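PDB 3ALU: lectin CEL-IV, C-type from Cucumaria echinata, which binds galactose-containing sugars such as raffinose in a calcium-dependent C-type lectin domain and assembles as a tetramer. Local coordinates for the interface of chains A and B. Residues are numbered along the deposited sequence; one frame, centred on the assembly and turned at random. Chains: chain A/B, Lectin CEL-IV, C-type.

The interface of chains A and B. Residues chain A 35-36, 45; chain B 155, 157.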
ATOM      1  N   GLN A  35      13.611   5.000  18.103  1.00 16.88           N
ATOM      2  CA  GLN A  35      13.090   6.386  17.948  1.00 17.69           C
ATOM      3  C   GLN A  35      11.970   6.432  16.932  1.00 18.19           C
ATOM      4  O   GLN A  35      11.166   7.376  16.908  1.00 18.57           O
ATOM      5  CB  GLN A  35      14.194   7.383  17.572  1.00 18.29           C
ATOM      6  CG  GLN A  35      15.363   7.425  18.552  1.00 20.80           C
ATOM      7  CD  GLN A  35      14.888   7.570  19.984  1.00 26.29           C
ATOM      8  OE1 GLN A  35      14.256   8.569  20.327  1.00 27.45           O
ATOM      9  NE2 GLN A  35      15.155   6.556  20.826  1.00 26.08           N
ATOM     10  N   PHE A  36      11.931   5.437  16.051  1.00 18.00           N
ATOM     11  CA  PHE A  36      10.817   5.267  15.148  1.00 19.03           C
ATOM     12  C   PHE A  36       9.727   4.487  15.857  1.00 20.86           C
ATOM     13  O   PHE A  36       9.999   3.534  16.598  1.00 21.65           O
ATOM     14  CB  PHE A  36      11.273   4.576  13.840  1.00 18.26           C
ATOM     15  CG  PHE A  36      12.448   5.284  13.195  1.00 17.93           C
ATOM     16  CD1 PHE A  36      12.269   6.475  12.493  1.00 19.99           C
ATOM     17  CD2 PHE A  36      13.743   4.769  13.322  1.00 17.94           C
ATOM     18  CE1 PHE A  36      13.340   7.145  11.930  1.00 18.96           C
ATOM     19  CE2 PHE A  36      14.836   5.439  12.783  1.00 19.52           C
ATOM     20  CZ  PHE A  36      14.637   6.631  12.056  1.00 20.04           C
ATOM     21  N   GLU A  45       1.393   5.320  21.921  1.00 24.35           N
ATOM     22  CA  GLU A  45       2.490   4.521  21.315  1.00 23.48           C
ATOM     23  C   GLU A  45       2.263   3.036  21.560  1.00 23.08           C
ATOM     24  O   GLU A  45       2.058   2.609  22.702  1.00 23.15           O
ATOM     25  CB  GLU A  45       3.887   4.922  21.826  1.00 24.82           C
ATOM     26  CG  GLU A  45       4.998   4.135  21.078  1.00 27.64           C
ATOM     27  CD  GLU A  45       6.371   4.765  21.184  1.00 34.12           C
ATOM     28  OE1 GLU A  45       7.006   4.604  22.249  1.00 34.82           O
ATOM     29  OE2 GLU A  45       6.806   5.420  20.201  1.00 35.37           O
TER
ATOM     30  N   THR B 155       5.565   7.026  13.555  1.00 26.22           N
ATOM     31  CA  THR B 155       6.043   8.285  14.107  1.00 27.61           C
ATOM     32  C   THR B 155       7.544   8.326  13.829  1.00 30.25           C
ATOM     33  O   THR B 155       8.311   7.519  14.358  1.00 30.11           O
ATOM     34  CB  THR B 155       5.762   8.387  15.616  1.00 27.48           C
ATOM     35  OG1 THR B 155       6.200   7.172  16.240  1.00 27.53           O
ATOM     36  CG2 THR B 155       4.256   8.565  15.886  1.00 26.86           C
ATOM     37  N   GLU B 157      10.347  10.317  14.210  1.00 40.73           N
ATOM     38  CA  GLU B 157      11.480  10.984  14.861  1.00 42.86           C
ATOM     39  C   GLU B 157      12.613   9.968  14.893  1.00 42.86           C
ATOM     40  O   GLU B 157      13.788  10.338  14.877  1.00 44.11           O
ATOM     41  CB  GLU B 157      11.131  11.416  16.295  1.00 43.49           C
ATOM     42  CG  GLU B 157      10.448  10.299  17.139  1.00 46.31           C
ATOM     43  CD  GLU B 157      10.853  10.264  18.615  1.00 47.55           C
ATOM     44  OE1 GLU B 157      11.046  11.347  19.231  1.00 50.38           O
ATOM     45  OE2 GLU B 157      10.961   9.139  19.163  1.00 46.92           O
TER
HETATM   46  O   HOH W   1       8.396   7.929  17.676  1.00 28.56           O
HETATM   47  O   HOH W   2       4.955   6.384  18.782  1.00 29.73           O
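B:Glu157, the C-terminal residue of its chain, brings its carboxylate against the backbone carbonyl of A:Gln35 in this subunit interface of a tetrameric C-type lectin. The carboxylate oxygen OE2 of B:Glu157 lies 2.9 Å from A:Gln35 O. As an ionised carboxylate and a carbonyl both groups only accept, so this short approach is doubtful as an attraction; it could be a hydrogen bond if OE2 carried a proton, which is not seen. The chi1 of B:Glu157, 48°, sets CG between the backbone N and the carbonyl carbon, and a bend at chi2 then turns the carboxylate towards A:Gln35.

The side chain of A:Gln35 runs obliquely to that of B:Glu157. Its amide oxygen OE1 is 3.5 Å from B:Glu157 OE2, a loose approach of two oxygens. The amide and carboxylate planes are turned 41° apart, so the flat groups do not stack face to face. These two residues contribute most of the surface hidden in this small patch.

Beside them, strand 152-156 of chain B passes the start of strand 36-40 of chain A. Here the carbonyl oxygen B:Thr155 O stands 3.5 Å from A:Phe36 CA. The ring of A:Phe36 touches the terminus lightly, with CE1 4.2 Å from B:Glu157 C.

Two waters extend the contact. Water 1 is 2.9 Å from A:Gln35 O and 2.7 Å from the hydroxyl OG1 of B:Thr155. It thereby joins the A:Gln35 carbonyl to the neighbouring strand. The same hydroxyl reaches water 2, which lies 2.5 Å from the carboxylate oxygen OE2 of A:Glu45. B:Thr155 thus meets A:Glu45 through water. The A:Glu45 side chain extends from strand 45-48 with CG anti to the backbone N (chi1 -176°), carrying its carboxylate towards the water. Its charge may disfavour a second negative carboxylate on B:Glu157, although the two groups are not in contact.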